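Local coordinates for protein abietadiene synthase, chloroplastic (Abies grandis, PDB 3S9V) that belongs to the terpene synthase family, and is a largely alpha-helical chloroplastic enzyme that has an N-terminal terpene synthase domain and a metal-binding domain, at residues F520-E525 / A649-E654; T528-F533 / L641-L646; D585-G590 / D597-I602. All coordinates share one frame; numbering follows the deposited sequence.

The three contacts lie in the metal-binding domain, with centres about 12 Å (contacts 1 and 2), 13 Å (contacts 1 and 3) and 14 Å (contacts 2 and 3) apart. Contacts 1 and 2 share helix 521-541. The aspartate-rich motif of class I terpene synthases lies at that helix's C-terminal end, beyond contact 2. Contact 3 is nested in the chain loops closed by the other two. It meets contact 1 through a salt bridge, with Lys522 NZ 2.7 Å from Glu589 OE1, and through Phe651, whose CZ packs 3.6 Å from Gly590 CA. It meets contact 2 where Tyr601 OH lies 2.6 Å from Leu646 O, a probable hydrogen bond.

Contact 1 of 3, residues F520-E525 / A649-E654; sequences FSKCRE and ALFTGE
Cys523 and Phe651 meet at the close-packed centre of this contact, where a loop of the all-helical terpene synthase metal-binding domain, after helix 641-648, packs on the first turn of helix 521-541. Cys523 CB sits 3.4 Å from the carbonyl O of Phe651. The same oxygen accepts a hydrogen bond of 2.7 Å from a water, and this water accepts one of 2.8 Å from Cys523 N. The water thus links loop and helix start. Next to it along the loop, the Phe520 ring presents its edge to Thr652 O, which lies in the ring plane, 3.4 Å from CE1. Phe520 CG is anti to its own carbonyl carbon (chi1 -57°), and this places the ring edge at the loop.

The Lys522 side is looser. Its CG touches Phe651 CD2 at 3.9 Å, and the two side chains cross obliquely. The chain then bends at chi2 (61°) and leads away from the loop. Its NZ forms a salt bridge of 2.9 Å with Glu525 OE1, on the syn side of the carboxylate but tilted about 30° out of its plane, and another with Glu589. Beyond Thr652 the loop becomes exposed at Gly653 and Glu654.

Helix 570-594 packs on Phe651 and Lys522. Helix 741-757 packs on Phe520 and Thr652, and its Tyr743 OH and Thr652 OG1 are hydrogen-bonded. Helix 461-491 borders Ser521, Arg524 and Glu525.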
ATOM      1  N   PHE A 520      12.770 -20.281   1.784  1.00 30.73           N
ATOM      2  CA  PHE A 520      11.856 -20.888   2.746  1.00 28.95           C
ATOM      3  C   PHE A 520      11.063 -22.068   2.176  1.00 28.34           C
ATOM      4  O   PHE A 520       9.917 -22.302   2.560  1.00 30.60           O
ATOM      5  CB  PHE A 520      10.886 -19.819   3.275  1.00 25.96           C
ATOM      6  CG  PHE A 520      11.567 -18.627   3.902  1.00 26.11           C
ATOM      7  CD1 PHE A 520      12.376 -18.775   5.029  1.00 27.31           C
ATOM      8  CD2 PHE A 520      11.390 -17.345   3.373  1.00 23.41           C
ATOM      9  CE1 PHE A 520      13.000 -17.660   5.624  1.00 23.77           C
ATOM     10  CE2 PHE A 520      12.010 -16.226   3.960  1.00 17.99           C
ATOM     11  CZ  PHE A 520      12.814 -16.386   5.084  1.00 15.19           C
ATOM     12  N   SER A 521      11.674 -22.818   1.264  1.00 27.10           N
ATOM     13  CA  SER A 521      11.003 -23.963   0.663  1.00 26.32           C
ATOM     14  C   SER A 521      10.684 -25.044   1.705  1.00 26.37           C
ATOM     15  O   SER A 521       9.598 -25.629   1.697  1.00 22.80           O
ATOM     16  CB  SER A 521      11.875 -24.549  -0.453  1.00 27.64           C
ATOM     17  OG  SER A 521      13.205 -24.763  -0.004  1.00 35.25           O
ATOM     18  N   LYS A 522      11.632 -25.291   2.606  1.00 24.58           N
ATOM     19  CA  LYS A 522      11.465 -26.303   3.641  1.00 27.61           C
ATOM     20  C   LYS A 522      10.373 -25.909   4.627  1.00 27.76           C
ATOM     21  O   LYS A 522       9.582 -26.752   5.050  1.00 28.54           O
ATOM     22  CB  LYS A 522      12.780 -26.524   4.394  1.00 31.78           C
ATOM     23  CG  LYS A 522      12.822 -27.829   5.163  1.00 34.63           C
ATOM     24  CD  LYS A 522      12.673 -28.987   4.191  1.00 45.96           C
ATOM     25  CE  LYS A 522      12.554 -30.314   4.905  1.00 49.97           C
ATOM     26  NZ  LYS A 522      12.349 -31.438   3.941  1.00 47.06           N
ATOM     27  N   CYS A 523      10.337 -24.632   4.997  1.00 24.71           N
ATOM     28  CA  CYS A 523       9.324 -24.143   5.925  1.00 23.91           C
ATOM     29  C   CYS A 523       7.953 -24.300   5.273  1.00 21.57           C
ATOM     30  O   CYS A 523       6.981 -24.644   5.940  1.00 25.86           O
ATOM     31  CB  CYS A 523       9.577 -22.668   6.274  1.00 30.04           C
ATOM     32  SG  CYS A 523       8.452 -21.966   7.527  1.00 25.30           S
ATOM     33  N   ARG A 524       7.876 -24.054   3.968  1.00 19.33           N
ATOM     34  CA  ARG A 524       6.613 -24.190   3.247  1.00 20.41           C
ATOM     35  C   ARG A 524       6.126 -25.643   3.257  1.00 26.07           C
ATOM     36  O   ARG A 524       4.927 -25.921   3.431  1.00 22.33           O
ATOM     37  CB  ARG A 524       6.774 -23.739   1.792  1.00 18.95           C
ATOM     38  CG  ARG A 524       6.823 -22.237   1.587  1.00 17.12           C
ATOM     39  CD  ARG A 524       6.574 -21.907   0.125  1.00 19.43           C
ATOM     40  NE  ARG A 524       7.740 -22.184  -0.713  1.00 23.36           N
ATOM     41  CZ  ARG A 524       8.841 -21.435  -0.729  1.00 23.52           C
ATOM     42  NH1 ARG A 524       8.931 -20.359   0.049  1.00 18.01           N
ATOM     43  NH2 ARG A 524       9.852 -21.756  -1.525  1.00 20.68           N
ATOM     44  N   GLU A 525       7.069 -26.563   3.065  1.00 24.67           N
ATOM     45  CA  GLU A 525       6.759 -27.987   3.028  1.00 26.56           C
ATOM     46  C   GLU A 525       6.200 -28.439   4.371  1.00 23.35           C
ATOM     47  O   GLU A 525       5.115 -29.021   4.442  1.00 22.47           O
ATOM     48  CB  GLU A 525       8.022 -28.794   2.698  1.00 31.26           C
ATOM     49  CG  GLU A 525       7.814 -30.301   2.603  1.00 38.58           C
ATOM     50  CD  GLU A 525       9.109 -31.078   2.810  1.00 45.83           C
ATOM     51  OE1 GLU A 525      10.116 -30.749   2.145  1.00 50.82           O
ATOM     52  OE2 GLU A 525       9.123 -32.018   3.637  1.00 46.06           O
ATOM     53  N   ALA A 649       8.222 -23.071  12.629  1.00 19.17           N
ATOM     54  CA  ALA A 649       9.251 -22.188  13.179  1.00 20.51           C
ATOM     55  C   ALA A 649      10.615 -22.853  13.384  1.00 23.81           C
ATOM     56  O   ALA A 649      11.597 -22.180  13.696  1.00 22.61           O
ATOM     57  CB  ALA A 649       8.768 -21.593  14.502  1.00 16.00           C
ATOM     58  N   LEU A 650      10.672 -24.171  13.236  1.00 25.36           N
ATOM     59  CA  LEU A 650      11.928 -24.902  13.383  1.00 25.74           C
ATOM     60  C   LEU A 650      12.680 -24.923  12.057  1.00 25.56           C
ATOM     61  O   LEU A 650      13.848 -25.293  12.011  1.00 25.40           O
ATOM     62  CB  LEU A 650      11.661 -26.352  13.793  1.00 25.19           C
ATOM     63  CG  LEU A 650      11.355 -26.742  15.237  1.00 22.17           C
ATOM     64  CD1 LEU A 650      10.490 -25.705  15.902  1.00 29.19           C
ATOM     65  CD2 LEU A 650      10.675 -28.103  15.220  1.00 18.56           C
ATOM     66  N   PHE A 651      12.015 -24.517  10.982  1.00 25.91           N
ATOM     67  CA  PHE A 651      12.637 -24.570   9.663  1.00 28.04           C
ATOM     68  C   PHE A 651      12.793 -23.257   8.901  1.00 25.40           C
ATOM     69  O   PHE A 651      12.672 -23.230   7.678  1.00 26.71           O
ATOM     70  CB  PHE A 651      11.878 -25.584   8.800  1.00 24.92           C
ATOM     71  CG  PHE A 651      11.774 -26.946   9.427  1.00 27.58           C
ATOM     72  CD1 PHE A 651      10.846 -27.194  10.435  1.00 23.30           C
ATOM     73  CD2 PHE A 651      12.633 -27.973   9.037  1.00 27.94           C
ATOM     74  CE1 PHE A 651      10.775 -28.443  11.048  1.00 30.02           C
ATOM     75  CE2 PHE A 651      12.573 -29.225   9.641  1.00 26.06           C
ATOM     76  CZ  PHE A 651      11.643 -29.464  10.650  1.00 28.22           C
ATOM     77  N   THR A 652      13.102 -22.182   9.616  1.00 26.01           N
ATOM     78  CA  THR A 652      13.274 -20.867   8.996  1.00 30.29           C
ATOM     79  C   THR A 652      14.662 -20.661   8.385  1.00 31.77           C
ATOM     80  O   THR A 652      14.836 -19.863   7.464  1.00 29.00           O
ATOM     81  CB  THR A 652      13.041 -19.756  10.021  1.00 27.10           C
ATOM     82  OG1 THR A 652      13.969 -19.915  11.099  1.00 20.59           O
ATOM     83  CG2 THR A 652      11.610 -19.823  10.569  1.00 22.70           C
ATOM     84  N   GLY A 653      15.651 -21.383   8.902  1.00 35.09           N
ATOM     85  CA  GLY A 653      17.001 -21.242   8.392  1.00 37.50           C
ATOM     86  C   GLY A 653      17.942 -20.785   9.485  1.00 39.82           C
ATOM     87  O   GLY A 653      19.153 -20.721   9.286  1.00 41.00           O
ATOM     88  N   GLU A 654      17.372 -20.462  10.643  1.00 41.34           N
ATOM     89  CA  GLU A 654      18.144 -20.022  11.800  1.00 41.45           C
ATOM     90  C   GLU A 654      17.730 -20.824  13.023  1.00 40.10           C
ATOM     91  O   GLU A 654      16.572 -21.217  13.152  1.00 39.83           O
ATOM     92  CB  GLU A 654      17.909 -18.538  12.076  1.00 46.88           C
ATOM     93  CG  GLU A 654      18.427 -17.616  10.988  1.00 62.19           C
ATOM     94  CD  GLU A 654      19.894 -17.855  10.673  1.00 70.28           C
ATOM     95  OE1 GLU A 654      20.708 -17.902  11.622  1.00 70.58           O
ATOM     96  OE2 GLU A 654      20.231 -17.988   9.476  1.00 75.22           O
TER
HETATM   97  O   HOH W   1      12.728 -23.251   5.019  1.00 24.65           O

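Contact 2 of 3, residues T528-F533 / L641-L646; sequences TKTSNF and LGTVVL
Thr530 holds CG2 anti to the backbone N, with OG1 beside that N (chi1 -49°), and Val644 holds CG1 anti to its own N (chi1 -178°). These torsions bring the Thr530 methyl and the Val644 branches into the gap between two helices. The motif is a nearly antiparallel helix pair in the alpha-helical bundle of the terpene synthase metal-binding domain. The segment axes approach to 9.0 Å, and their N-to-C directions differ by 156°.

Thr530 CG2 does the touching at the middle. It lies 4.0 Å from Val644 CA, so the methyl rests on the backbone of the opposing helix. It also meets Thr643 CG2 at 4.1 Å, a methyl-to-methyl contact between two threonines. The hydroxyls of both threonines are bonded elsewhere. Thr530 OG1 pairs with Val526 O in its own helix. Thr643 OG1 pairs with Gln609 and Arg666. The contact between the segments is therefore made by carbon atoms here, and the polar atoms of these buried residues are satisfied outside it.

Around the pair, helix 504-514 packs on Ser531, while helices 669-693 and 741-757 pack on Val645.

Ser531 puts its hydroxyl oxygen against carbon. Its OG is hydrogen-bonded to Tyr527 O within its own helix, and it faces both Val644 methyls from one side, 3.2 Å from CG1 and 3.6 Å from CG2.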
ATOM      1  N   THR A 528       2.821 -26.979   5.175  1.00 20.28           N
ATOM      2  CA  THR A 528       1.785 -27.674   4.435  1.00 18.61           C
ATOM      3  C   THR A 528       1.428 -29.037   5.027  1.00 20.00           C
ATOM      4  O   THR A 528       0.247 -29.360   5.185  1.00 19.74           O
ATOM      5  CB  THR A 528       2.215 -27.857   2.976  1.00 21.35           C
ATOM      6  OG1 THR A 528       2.444 -26.567   2.391  1.00 15.79           O
ATOM      7  CG2 THR A 528       1.144 -28.610   2.192  1.00 13.45           C
ATOM      8  N   LYS A 529       2.440 -29.838   5.345  1.00 20.00           N
ATOM      9  CA  LYS A 529       2.194 -31.156   5.919  1.00 20.47           C
ATOM     10  C   LYS A 529       1.538 -31.041   7.285  1.00 22.58           C
ATOM     11  O   LYS A 529       0.576 -31.749   7.583  1.00 21.87           O
ATOM     12  CB  LYS A 529       3.498 -31.946   6.020  1.00 18.16           C
ATOM     13  CG  LYS A 529       3.959 -32.489   4.669  1.00 23.63           C
ATOM     14  CD  LYS A 529       5.361 -33.065   4.729  1.00 27.95           C
ATOM     15  CE  LYS A 529       5.804 -33.536   3.347  1.00 27.23           C
ATOM     16  NZ  LYS A 529       7.229 -33.975   3.330  1.00 32.54           N
ATOM     17  N   THR A 530       2.051 -30.136   8.108  1.00 21.45           N
ATOM     18  CA  THR A 530       1.501 -29.939   9.438  1.00 20.80           C
ATOM     19  C   THR A 530       0.058 -29.439   9.384  1.00 18.59           C
ATOM     20  O   THR A 530      -0.782 -29.899  10.150  1.00 17.10           O
ATOM     21  CB  THR A 530       2.357 -28.955  10.242  1.00 21.45           C
ATOM     22  OG1 THR A 530       3.736 -29.344  10.143  1.00 19.61           O
ATOM     23  CG2 THR A 530       1.947 -28.976  11.699  1.00 12.78           C
ATOM     24  N   SER A 531      -0.232 -28.507   8.477  1.00 19.32           N
ATOM     25  CA  SER A 531      -1.593 -27.988   8.338  1.00 22.04           C
ATOM     26  C   SER A 531      -2.530 -29.101   7.886  1.00 25.93           C
ATOM     27  O   SER A 531      -3.633 -29.251   8.412  1.00 28.54           O
ATOM     28  CB  SER A 531      -1.646 -26.854   7.313  1.00 23.02           C
ATOM     29  OG  SER A 531      -0.860 -25.755   7.724  1.00 42.43           O
ATOM     30  N   ASN A 532      -2.090 -29.882   6.902  1.00 29.65           N
ATOM     31  CA  ASN A 532      -2.907 -30.979   6.396  1.00 30.34           C
ATOM     32  C   ASN A 532      -3.211 -31.949   7.534  1.00 28.71           C
ATOM     33  O   ASN A 532      -4.323 -32.471   7.639  1.00 29.36           O
ATOM     34  CB  ASN A 532      -2.191 -31.711   5.260  1.00 30.65           C
ATOM     35  CG  ASN A 532      -3.148 -32.163   4.177  1.00 39.96           C
ATOM     36  OD1 ASN A 532      -4.144 -32.832   4.455  1.00 46.37           O
ATOM     37  ND2 ASN A 532      -2.858 -31.795   2.935  1.00 37.08           N
ATOM     38  N   PHE A 533      -2.233 -32.188   8.399  1.00 26.00           N
ATOM     39  CA  PHE A 533      -2.475 -33.086   9.513  1.00 28.64           C
ATOM     40  C   PHE A 533      -3.429 -32.509  10.548  1.00 29.16           C
ATOM     41  O   PHE A 533      -4.133 -33.261  11.214  1.00 27.68           O
ATOM     42  CB  PHE A 533      -1.168 -33.517  10.174  1.00 28.06           C
ATOM     43  CG  PHE A 533      -0.683 -34.854   9.696  1.00 35.00           C
ATOM     44  CD1 PHE A 533       0.371 -34.953   8.795  1.00 29.24           C
ATOM     45  CD2 PHE A 533      -1.334 -36.019  10.095  1.00 34.95           C
ATOM     46  CE1 PHE A 533       0.768 -36.186   8.297  1.00 32.71           C
ATOM     47  CE2 PHE A 533      -0.943 -37.261   9.600  1.00 40.00           C
ATOM     48  CZ  PHE A 533       0.111 -37.342   8.699  1.00 36.38           C
ATOM     49  N   LEU A 641      -3.989 -23.241  14.492  1.00 24.36           N
ATOM     50  CA  LEU A 641      -3.013 -22.363  13.852  1.00 20.50           C
ATOM     51  C   LEU A 641      -1.709 -22.343  14.652  1.00 22.05           C
ATOM     52  O   LEU A 641      -0.617 -22.300  14.078  1.00 19.95           O
ATOM     53  CB  LEU A 641      -3.569 -20.945  13.721  1.00 16.60           C
ATOM     54  CG  LEU A 641      -4.872 -20.865  12.918  1.00 24.03           C
ATOM     55  CD1 LEU A 641      -5.322 -19.420  12.824  1.00 21.34           C
ATOM     56  CD2 LEU A 641      -4.662 -21.463  11.529  1.00 19.20           C
ATOM     57  N   GLY A 642      -1.823 -22.389  15.978  1.00 19.49           N
ATOM     58  CA  GLY A 642      -0.634 -22.377  16.808  1.00 16.33           C
ATOM     59  C   GLY A 642       0.313 -23.528  16.482  1.00 16.23           C
ATOM     60  O   GLY A 642       1.522 -23.330  16.381  1.00 15.25           O
ATOM     61  N   THR A 643      -0.246 -24.726  16.323  1.00 16.64           N
ATOM     62  CA  THR A 643       0.515 -25.946  16.021  1.00 18.70           C
ATOM     63  C   THR A 643       1.315 -25.817  14.722  1.00 18.45           C
ATOM     64  O   THR A 643       2.508 -26.151  14.675  1.00 19.20           O
ATOM     65  CB  THR A 643      -0.448 -27.161  15.931  1.00 18.33           C
ATOM     66  OG1 THR A 643      -0.974 -27.421  17.233  1.00 18.80           O
ATOM     67  CG2 THR A 643       0.265 -28.416  15.400  1.00 14.37           C
ATOM     68  N   VAL A 644       0.652 -25.317  13.683  1.00 12.52           N
ATOM     69  CA  VAL A 644       1.279 -25.120  12.390  1.00 16.44           C
ATOM     70  C   VAL A 644       2.491 -24.192  12.536  1.00 17.33           C
ATOM     71  O   VAL A 644       3.573 -24.466  12.016  1.00 15.35           O
ATOM     72  CB  VAL A 644       0.276 -24.500  11.409  1.00 23.44           C
ATOM     73  CG1 VAL A 644       0.921 -24.341  10.035  1.00 23.10           C
ATOM     74  CG2 VAL A 644      -0.977 -25.370  11.344  1.00 15.39           C
ATOM     75  N   VAL A 645       2.306 -23.098  13.264  1.00 16.55           N
ATOM     76  CA  VAL A 645       3.383 -22.143  13.483  1.00 16.77           C
ATOM     77  C   VAL A 645       4.555 -22.710  14.282  1.00 19.01           C
ATOM     78  O   VAL A 645       5.707 -22.604  13.867  1.00 24.12           O
ATOM     79  CB  VAL A 645       2.866 -20.886  14.217  1.00 15.87           C
ATOM     80  CG1 VAL A 645       4.036 -20.017  14.662  1.00 16.53           C
ATOM     81  CG2 VAL A 645       1.950 -20.097  13.293  1.00 20.42           C
ATOM     82  N   LEU A 646       4.261 -23.314  15.425  1.00 17.20           N
ATOM     83  CA  LEU A 646       5.307 -23.845  16.279  1.00 18.83           C
ATOM     84  C   LEU A 646       6.179 -24.917  15.626  1.00 19.32           C
ATOM     85  O   LEU A 646       7.372 -25.020  15.917  1.00 20.40           O
ATOM     86  CB  LEU A 646       4.691 -24.349  17.580  1.00 13.45           C
ATOM     87  CG  LEU A 646       4.066 -23.209  18.403  1.00 19.55           C
ATOM     88  CD1 LEU A 646       3.389 -23.763  19.650  1.00 15.45           C
ATOM     89  CD2 LEU A 646       5.139 -22.203  18.791  1.00 12.55           C
TER

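Contact 3 of 3, residues D585-G590 / D597-I602; sequences DIAKEG and DVLGYI
Ala587 and Leu599 bring the two backbones together, with their CA atoms 5.5 Å apart, where helix 570-594 is followed after a short turn by helix 599-621. The two helices are consecutive in the sequence, and the turn between them is an alpha-alpha connection in the all-helical metal-binding domain. Val598 is the N-cap residue of the second helix. Its carbonyl O accepts the backbone bond from Ile602 N.

The contact is apolar and centres on Ala587, which is small enough to let three side chains come close to its helix. Ala587 CB touches Leu599 CD1 at 4.2 Å and Ile602 CD1 at the same distance. Ile602 CD1 also meets Ala587 CA and lies 3.9 Å from Ile586 CG2. The two isoleucine side chains cross at about a right angle, and the CD1 end of Ile602 meets the CG2 branch of Ile586. Ile602 carries CG1 anti to its carbonyl carbon (chi1 -67°), and its extended chain (chi2 -173°) delivers CD1 to the first helix.

Val598 packs where the helix has a glycine. Its CG2 takes the crowded position between its backbone N and carbonyl carbon. This methyl lies 3.3 Å from Ala587 O and 3.9 Å from Gly590 C. The other methyl, CG1, is 3.9 Å from Gly590 O. Without a side chain at Gly590, valine can sit directly against the helix backbone. The packing is closest here, and it is looser at Leu599, which is partly exposed.

Leu599 packs on Trp560 in a loop. Phe651, in the loop after helix 641-648, touches Ile586 and Glu589, and its neighbour Leu650 packs on Tyr601. This connection is thereby joined to the region between helices 641-648 and 658-661.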
ATOM      1  N   ASP A 585      10.259 -37.899  10.361  1.00 33.92           N
ATOM      2  CA  ASP A 585      10.995 -37.269   9.274  1.00 36.92           C
ATOM      3  C   ASP A 585      11.267 -35.812   9.646  1.00 35.89           C
ATOM      4  O   ASP A 585      12.419 -35.378   9.675  1.00 39.28           O
ATOM      5  CB  ASP A 585      10.167 -37.343   7.985  1.00 45.49           C
ATOM      6  CG  ASP A 585      10.852 -36.675   6.803  1.00 66.73           C
ATOM      7  OD1 ASP A 585      10.272 -36.693   5.694  1.00 74.20           O
ATOM      8  OD2 ASP A 585      11.966 -36.134   6.975  1.00 75.42           O
ATOM      9  N   ILE A 586      10.199 -35.067   9.930  1.00 31.97           N
ATOM     10  CA  ILE A 586      10.297 -33.664  10.328  1.00 23.79           C
ATOM     11  C   ILE A 586      11.165 -33.527  11.581  1.00 23.65           C
ATOM     12  O   ILE A 586      11.885 -32.547  11.743  1.00 26.10           O
ATOM     13  CB  ILE A 586       8.883 -33.079  10.583  1.00 22.71           C
ATOM     14  CG1 ILE A 586       8.192 -32.835   9.245  1.00 20.83           C
ATOM     15  CG2 ILE A 586       8.957 -31.796  11.412  1.00 19.90           C
ATOM     16  CD1 ILE A 586       6.752 -32.388   9.363  1.00 27.85           C
ATOM     17  N   ALA A 587      11.117 -34.525  12.455  1.00 23.65           N
ATOM     18  CA  ALA A 587      11.911 -34.494  13.680  1.00 27.82           C
ATOM     19  C   ALA A 587      13.403 -34.603  13.358  1.00 28.52           C
ATOM     20  O   ALA A 587      14.231 -33.896  13.930  1.00 29.51           O
ATOM     21  CB  ALA A 587      11.489 -35.636  14.610  1.00 23.98           C
ATOM     22  N   LYS A 588      13.731 -35.501  12.439  1.00 29.64           N
ATOM     23  CA  LYS A 588      15.103 -35.739  12.017  1.00 30.07           C
ATOM     24  C   LYS A 588      15.690 -34.487  11.364  1.00 28.22           C
ATOM     25  O   LYS A 588      16.755 -34.013  11.762  1.00 27.65           O
ATOM     26  CB  LYS A 588      15.128 -36.915  11.036  1.00 34.26           C
ATOM     27  CG  LYS A 588      16.482 -37.241  10.435  1.00 35.45           C
ATOM     28  CD  LYS A 588      16.345 -38.391   9.448  1.00 45.44           C
ATOM     29  CE  LYS A 588      17.649 -38.684   8.730  1.00 51.26           C
ATOM     30  NZ  LYS A 588      17.461 -39.741   7.690  1.00 58.40           N
ATOM     31  N   GLU A 589      14.995 -33.953  10.363  1.00 25.80           N
ATOM     32  CA  GLU A 589      15.465 -32.754   9.687  1.00 28.78           C
ATOM     33  C   GLU A 589      15.496 -31.578  10.659  1.00 28.79           C
ATOM     34  O   GLU A 589      16.364 -30.709  10.572  1.00 30.19           O
ATOM     35  CB  GLU A 589      14.564 -32.419   8.508  1.00 35.82           C
ATOM     36  CG  GLU A 589      14.642 -33.406   7.367  1.00 48.73           C
ATOM     37  CD  GLU A 589      13.892 -32.916   6.141  1.00 63.59           C
ATOM     38  OE1 GLU A 589      12.650 -32.769   6.217  1.00 65.04           O
ATOM     39  OE2 GLU A 589      14.547 -32.666   5.105  1.00 69.66           O
ATOM     40  N   GLY A 590      14.545 -31.562  11.589  1.00 25.63           N
ATOM     41  CA  GLY A 590      14.496 -30.502  12.574  1.00 25.08           C
ATOM     42  C   GLY A 590      15.664 -30.586  13.538  1.00 25.94           C
ATOM     43  O   GLY A 590      16.217 -29.564  13.952  1.00 23.51           O
ATOM     44  N   ASP A 597      17.828 -32.373  19.749  1.00 43.58           N
ATOM     45  CA  ASP A 597      16.648 -33.182  19.464  1.00 43.20           C
ATOM     46  C   ASP A 597      15.384 -32.334  19.624  1.00 40.78           C
ATOM     47  O   ASP A 597      15.239 -31.574  20.588  1.00 36.32           O
ATOM     48  CB  ASP A 597      16.585 -34.402  20.381  1.00 44.20           C
ATOM     49  CG  ASP A 597      15.473 -35.356  19.991  1.00 56.95           C
ATOM     50  OD1 ASP A 597      15.422 -35.761  18.808  1.00 55.88           O
ATOM     51  OD2 ASP A 597      14.647 -35.701  20.863  1.00 68.38           O
ATOM     52  N   VAL A 598      14.474 -32.473  18.667  1.00 38.15           N
ATOM     53  CA  VAL A 598      13.241 -31.708  18.666  1.00 33.50           C
ATOM     54  C   VAL A 598      11.991 -32.569  18.748  1.00 33.03           C
ATOM     55  O   VAL A 598      10.881 -32.069  18.560  1.00 33.00           O
ATOM     56  CB  VAL A 598      13.154 -30.862  17.403  1.00 30.70           C
ATOM     57  CG1 VAL A 598      14.352 -29.936  17.327  1.00 25.13           C
ATOM     58  CG2 VAL A 598      13.109 -31.761  16.191  1.00 30.14           C
ATOM     59  N   LEU A 599      12.166 -33.860  19.022  1.00 27.47           N
ATOM     60  CA  LEU A 599      11.025 -34.756  19.119  1.00 27.31           C
ATOM     61  C   LEU A 599      10.164 -34.422  20.338  1.00 25.32           C
ATOM     62  O   LEU A 599       8.937 -34.433  20.259  1.00 26.70           O
ATOM     63  CB  LEU A 599      11.495 -36.214  19.177  1.00 33.43           C
ATOM     64  CG  LEU A 599      10.410 -37.297  19.142  1.00 30.96           C
ATOM     65  CD1 LEU A 599       9.450 -37.066  17.991  1.00 27.40           C
ATOM     66  CD2 LEU A 599      11.071 -38.650  19.007  1.00 38.85           C
ATOM     67  N   GLY A 600      10.806 -34.119  21.460  1.00 22.64           N
ATOM     68  CA  GLY A 600      10.058 -33.776  22.654  1.00 25.28           C
ATOM     69  C   GLY A 600       9.215 -32.535  22.410  1.00 25.58           C
ATOM     70  O   GLY A 600       8.060 -32.453  22.838  1.00 25.78           O
ATOM     71  N   TYR A 601       9.810 -31.575  21.710  1.00 21.11           N
ATOM     72  CA  TYR A 601       9.171 -30.309  21.366  1.00 21.67           C
ATOM     73  C   TYR A 601       7.935 -30.559  20.498  1.00 24.87           C
ATOM     74  O   TYR A 601       6.839 -30.054  20.778  1.00 24.59           O
ATOM     75  CB  TYR A 601      10.179 -29.434  20.617  1.00 10.84           C
ATOM     76  CG  TYR A 601       9.627 -28.151  20.043  1.00 26.95           C
ATOM     77  CD1 TYR A 601       9.517 -26.998  20.821  1.00 29.42           C
ATOM     78  CD2 TYR A 601       9.226 -28.084  18.713  1.00 21.96           C
ATOM     79  CE1 TYR A 601       9.021 -25.810  20.283  1.00 29.34           C
ATOM     80  CE2 TYR A 601       8.729 -26.905  18.170  1.00 23.68           C
ATOM     81  CZ  TYR A 601       8.630 -25.771  18.958  1.00 28.39           C
ATOM     82  OH  TYR A 601       8.139 -24.606  18.412  1.00 32.04           O
ATOM     83  N   ILE A 602       8.129 -31.349  19.449  1.00 24.38           N
ATOM     84  CA  ILE A 602       7.062 -31.695  18.525  1.00 22.32           C
ATOM     85  C   ILE A 602       5.944 -32.458  19.232  1.00 22.61           C
ATOM     86  O   ILE A 602       4.761 -32.267  18.924  1.00 26.38           O
ATOM     87  CB  ILE A 602       7.622 -32.530  17.350  1.00 18.66           C
ATOM     88  CG1 ILE A 602       8.551 -31.651  16.513  1.00 20.43           C
ATOM     89  CG2 ILE A 602       6.498 -33.065  16.474  1.00 19.80           C
ATOM     90  CD1 ILE A 602       9.032 -32.304  15.236  1.00 19.97           C
TER